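Lysine specific cysteine protease (Porphyromonas gingivalis, PDB 3KM5) cleaves proteins after lysine as a secreted cysteine protease of the gingipain family, and is represented here by its K2 cleaved adhesin domain. Local coordinates at residues 54-57 with 58-61; 85-88 with 89-92. One frame throughout, in Å; residues are numbered along the deposited sequence.

Interaction 1: 54-57 with 58-61; sequences SSFS and WNGM
F56 meets W58 and N59 where the chain leaves its strand and bends into a loop. F56 is the last strand residue. S57 breaks the extended run, and W58 and N59 are drawn out again. G60 then turns the loop with a positive phi of 79°. A backbone hydrogen bond from N59 N to M61 O, 2.9 Å long, closes this turn. No hydrogen bond joins 54-57 to 58-61, so the contact across them is one of van der Waals packing.

The F56 ring is flanked in two ways. At its edge, close to the ring plane, W58 O sits 3.3 Å from F56 CD1. Such a carbonyl faces the slightly positive C-H rim, which is probably mildly attractive. Over one face comes N59, with its CG 4.2 Å above the plane and toward the rim. The N59 amide is turned 27° from the ring, and the two CB atoms, of F56 and N59, are 3.7 Å apart. N59 CG stands anti to the backbone N (chi1 -180°), which brings the amide obliquely over the rim of the F56 face. N59 OD1 is hydrogen-bonded to L129 N, which pins the amide from its far end.

W58 swings its indole off from F56. One indole face is met by the loop backbone, with G60 N 3.2 Å above it and M61 N 3.6 Å above it, both toward the rim. R126 makes a cation-pi contact with W58. S57 OG is held by D93 OD1 and L166 N.

Strand 51-56 pairs antiparallel with strands 34-37 and 168-177 in one sheet of the jelly-roll adhesin domain. F56 touches L36 and Y168 on these two neighbours.

Interaction 2: 85-88 with 89-92; sequences AVND and GFPG
G89 is tied to N87 at the start of the loop that follows strand 79-86. Its N donates to N87 OD1 at 3.0 Å, which makes an Asx turn. The donor is tilted 31° from the amide's carbonyl plane. N87 ND2 is fixed by N167 OD1 and A125 O, so the whole amide is gripped.

F90 closes a type I beta turn from N87. F90 N makes a hydrogen bond to N87 O at 2.9 Å. The F90 ring runs alongside the N87 side chain, with the two planes 90° apart. N87 ND2 lies at the ring edge, 3.9 Å from F90 CD2. A water accepts from N87 N and lies 2.7 Å from F90 O, bridging the turn. R126 forms a cation-pi contact with F90.

P91 has no N-H to offer. Its CA makes a C-H...O contact with N87 O at 3.2 Å, and its CB packs on V86 CG2. V86 CG2 also touches P91 O at 3.5 Å.

The turn follows strand 79-86, which pairs with strands 143-148 and 168-177. The loop then leads to strand 95-100 of the other sheet.

In the fold
Interactions 1 and 2 follow one another in the chain and do not touch; their centres are 12 Å apart. Each lies where a strand of the same antiparallel sheet runs out into a loop, and strands 51-56 and 79-86 both pair with strand 168-177. Interaction 2 is buried and largely polar, with hydrogen bonds and a water folding the turn. Interaction 1 is only partly buried, reaches the surface at M61, and depends on van der Waals packing round a phenyl ring. Shared neighbours link the two loops: R126 makes a cation-pi contact with an aromatic ring in each, W58 and F90, and N167 bonds to N87 and, weakly, to W58 O.

Interaction 1: 54-57 with 58-61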
ATOM      1  N   SER A  54       4.764  -0.119   1.371  1.00  9.45           N
ATOM      2  CA  SER A  54       4.685  -1.575   1.133  1.00  8.12           C
ATOM      3  C   SER A  54       4.038  -2.243   2.319  1.00  8.79           C
ATOM      4  O   SER A  54       4.165  -1.786   3.448  1.00  9.62           O
ATOM      5  CB  SER A  54       6.102  -2.146   0.980  1.00  9.97           C
ATOM      6  OG  SER A  54       6.809  -2.086   2.218  1.00 11.07           O
ATOM      7  N   SER A  55       3.376  -3.361   2.033  1.00  7.90           N
ATOM      8  CA  SER A  55       2.887  -4.283   3.046  1.00  8.58           C
ATOM      9  C   SER A  55       3.007  -5.718   2.479  1.00  8.16           C
ATOM     10  O   SER A  55       2.735  -5.972   1.321  1.00  8.28           O
ATOM     11  CB  SER A  55       1.438  -3.942   3.425  1.00  7.68           C
ATOM     12  OG  SER A  55       0.931  -4.885   4.386  1.00  8.76           O
ATOM     13  N   PHE A  56       3.475  -6.619   3.307  1.00  8.53           N
ATOM     14  CA  PHE A  56       3.814  -7.978   2.879  1.00  8.94           C
ATOM     15  C   PHE A  56       2.823  -9.051   3.377  1.00  9.96           C
ATOM     16  O   PHE A  56       2.355  -9.034   4.528  1.00 10.76           O
ATOM     17  CB  PHE A  56       5.244  -8.322   3.344  1.00 11.01           C
ATOM     18  CG  PHE A  56       6.282  -7.528   2.630  1.00  9.45           C
ATOM     19  CD1 PHE A  56       6.924  -8.038   1.523  1.00 11.12           C
ATOM     20  CD2 PHE A  56       6.569  -6.229   3.002  1.00 10.93           C
ATOM     21  CE1 PHE A  56       7.865  -7.311   0.859  1.00 10.89           C
ATOM     22  CE2 PHE A  56       7.510  -5.481   2.347  1.00 14.12           C
ATOM     23  CZ  PHE A  56       8.157  -6.011   1.245  1.00 12.03           C
ATOM     24  N   SER A  57       2.523 -10.036   2.525  1.00 10.31           N
ATOM     25  CA  SER A  57       1.910 -11.292   2.981  1.00 11.63           C
ATOM     26  C   SER A  57       2.938 -12.425   2.954  1.00 13.88           C
ATOM     27  O   SER A  57       2.587 -13.545   3.366  1.00 13.04           O
ATOM     28  CB  SER A  57       0.683 -11.649   2.174  1.00 10.85           C
ATOM     29  OG  SER A  57       0.990 -11.927   0.838  1.00  9.56           O
ATOM     30  N   TRP A  58       4.149 -12.164   2.456  1.00 11.34           N
ATOM     31  CA  TRP A  58       5.332 -13.043   2.631  1.00 12.89           C
ATOM     32  C   TRP A  58       6.535 -12.134   2.716  1.00 16.45           C
ATOM     33  O   TRP A  58       6.776 -11.339   1.799  1.00 15.26           O
ATOM     34  CB  TRP A  58       5.544 -14.020   1.464  1.00 14.54           C
ATOM     35  CG  TRP A  58       6.698 -14.977   1.727  1.00 17.04           C
ATOM     36  CD1 TRP A  58       6.624 -16.208   2.344  1.00 19.71           C
ATOM     37  CD2 TRP A  58       8.080 -14.751   1.450  1.00 13.97           C
ATOM     38  NE1 TRP A  58       7.881 -16.764   2.432  1.00 21.02           N
ATOM     39  CE2 TRP A  58       8.793 -15.895   1.900  1.00 21.81           C
ATOM     40  CE3 TRP A  58       8.794 -13.706   0.855  1.00 20.61           C
ATOM     41  CZ2 TRP A  58      10.181 -16.013   1.772  1.00 22.67           C
ATOM     42  CZ3 TRP A  58      10.170 -13.823   0.723  1.00 26.15           C
ATOM     43  CH2 TRP A  58      10.852 -14.967   1.186  1.00 16.91           C
ATOM     44  N   ASN A  59       7.354 -12.298   3.754  1.00 18.16           N
ATOM     45  CA  ASN A  59       8.585 -11.512   3.894  1.00 20.15           C
ATOM     46  C   ASN A  59       9.562 -12.334   4.735  1.00 19.47           C
ATOM     47  O   ASN A  59       9.661 -12.153   5.940  1.00 20.12           O
ATOM     48  CB  ASN A  59       8.296 -10.145   4.536  1.00 17.70           C
ATOM     49  CG  ASN A  59       9.537  -9.287   4.701  1.00 21.36           C
ATOM     50  OD1 ASN A  59      10.539  -9.483   4.021  1.00 22.58           O
ATOM     51  ND2 ASN A  59       9.458  -8.308   5.582  1.00 23.06           N
ATOM     52  N   GLY A  60      10.243 -13.266   4.078  1.00 22.74           N
ATOM     53  CA  GLY A  60      11.091 -14.240   4.769  1.00 26.08           C
ATOM     54  C   GLY A  60      10.291 -15.375   5.395  1.00 26.33           C
ATOM     55  O   GLY A  60      10.846 -16.424   5.715  1.00 30.15           O
ATOM     56  N   MET A  61       8.990 -15.135   5.560  1.00 23.04           N
ATOM     57  CA  MET A  61       8.050 -16.113   6.094  0.50 20.29           C
ATOM     58  C   MET A  61       6.637 -15.691   5.696  1.00 20.38           C
ATOM     59  O   MET A  61       6.397 -14.538   5.336  1.00 18.90           O
ATOM     60  CB  MET A  61       8.175 -16.264   7.619  0.50 20.22           C
ATOM     61  CG  MET A  61       7.704 -15.074   8.472  0.50 21.03           C
ATOM     62  SD  MET A  61       7.512 -15.523  10.219  0.50 21.71           S
ATOM     63  CE  MET A  61       6.711 -14.090  10.931  0.50 17.90           C
TER

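Interaction 2: 85-88 with 89-92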
ATOM      1  N   ALA A  85       1.306  -2.026  -7.118  1.00  7.87           N
ATOM      2  CA  ALA A  85       2.070  -3.078  -7.775  1.00  8.31           C
ATOM      3  C   ALA A  85       2.105  -4.304  -6.858  1.00  6.93           C
ATOM      4  O   ALA A  85       2.148  -4.192  -5.661  1.00  8.15           O
ATOM      5  CB  ALA A  85       3.499  -2.586  -8.110  1.00 10.58           C
ATOM      6  N   VAL A  86       2.080  -5.474  -7.467  1.00 10.64           N
ATOM      7  CA  VAL A  86       2.209  -6.731  -6.725  1.00  9.98           C
ATOM      8  C   VAL A  86       3.268  -7.576  -7.432  1.00 10.44           C
ATOM      9  O   VAL A  86       3.747  -7.215  -8.489  1.00 10.39           O
ATOM     10  CB  VAL A  86       0.873  -7.522  -6.630  1.00  8.02           C
ATOM     11  CG1 VAL A  86      -0.169  -6.720  -5.862  1.00 11.01           C
ATOM     12  CG2 VAL A  86       0.328  -7.871  -8.012  1.00 11.42           C
ATOM     13  N   ASN A  87       3.641  -8.677  -6.808  1.00 10.66           N
ATOM     14  CA  ASN A  87       4.513  -9.670  -7.463  1.00 10.52           C
ATOM     15  C   ASN A  87       3.619 -10.496  -8.367  1.00 10.61           C
ATOM     16  O   ASN A  87       2.740 -11.221  -7.876  1.00 12.03           O
ATOM     17  CB  ASN A  87       5.161 -10.557  -6.402  1.00 11.24           C
ATOM     18  CG  ASN A  87       6.069 -11.594  -6.979  1.00 10.51           C
ATOM     19  OD1 ASN A  87       5.965 -11.969  -8.151  1.00 13.39           O
ATOM     20  ND2 ASN A  87       7.004 -12.037  -6.170  1.00 10.90           N
ATOM     21  N   ASP A  88       3.792 -10.360  -9.679  1.00 13.64           N
ATOM     22  CA  ASP A  88       2.831 -10.968 -10.595  1.00 16.66           C
ATOM     23  C   ASP A  88       2.933 -12.494 -10.646  1.00 17.15           C
ATOM     24  O   ASP A  88       2.044 -13.138 -11.204  1.00 16.88           O
ATOM     25  CB  ASP A  88       2.885 -10.279 -11.955  1.00 18.31           C
ATOM     26  CG  ASP A  88       2.457  -8.795 -11.867  1.00 26.04           C
ATOM     27  OD1 ASP A  88       1.557  -8.464 -11.052  1.00 29.17           O
ATOM     28  OD2 ASP A  88       3.019  -7.950 -12.589  1.00 31.93           O
ATOM     29  N   GLY A  89       3.954 -13.061 -10.017  1.00 15.64           N
ATOM     30  CA  GLY A  89       4.031 -14.499  -9.822  1.00 16.49           C
ATOM     31  C   GLY A  89       3.186 -15.013  -8.683  1.00 14.73           C
ATOM     32  O   GLY A  89       2.860 -16.206  -8.638  1.00 15.92           O
ATOM     33  N   PHE A  90       2.846 -14.122  -7.750  1.00 12.69           N
ATOM     34  CA  PHE A  90       2.028 -14.416  -6.575  1.00 10.86           C
ATOM     35  C   PHE A  90       1.172 -13.189  -6.292  1.00 12.08           C
ATOM     36  O   PHE A  90       1.410 -12.460  -5.313  1.00 13.98           O
ATOM     37  CB  PHE A  90       2.909 -14.678  -5.368  1.00 11.79           C
ATOM     38  CG  PHE A  90       3.934 -15.761  -5.574  1.00 14.65           C
ATOM     39  CD1 PHE A  90       3.607 -17.080  -5.282  1.00 17.43           C
ATOM     40  CD2 PHE A  90       5.226 -15.460  -6.022  1.00 18.88           C
ATOM     41  CE1 PHE A  90       4.539 -18.094  -5.469  1.00 19.76           C
ATOM     42  CE2 PHE A  90       6.163 -16.470  -6.200  1.00 19.92           C
ATOM     43  CZ  PHE A  90       5.811 -17.789  -5.922  1.00 21.14           C
ATOM     44  N   PRO A  91       0.193 -12.920  -7.152  1.00 11.49           N
ATOM     45  CA  PRO A  91      -0.352 -11.562  -7.213  1.00 13.10           C
ATOM     46  C   PRO A  91      -1.421 -11.160  -6.204  1.00 13.74           C
ATOM     47  O   PRO A  91      -1.643  -9.972  -5.991  1.00 13.06           O
ATOM     48  CB  PRO A  91      -0.929 -11.480  -8.634  1.00 14.64           C
ATOM     49  CG  PRO A  91      -1.278 -12.902  -8.959  1.00 15.02           C
ATOM     50  CD  PRO A  91      -0.222 -13.723  -8.325  1.00 14.22           C
ATOM     51  N   GLY A  92      -2.100 -12.129  -5.628  1.00 11.46           N
ATOM     52  CA  GLY A  92      -3.343 -11.908  -4.916  1.00 13.61           C
ATOM     53  C   GLY A  92      -3.304 -11.284  -3.558  1.00 10.29           C
ATOM     54  O   GLY A  92      -3.987 -11.726  -2.651  1.00 12.66           O
TER
HETATM   55  O   HOH W   1       2.398 -10.029  -4.547  1.00 10.56           O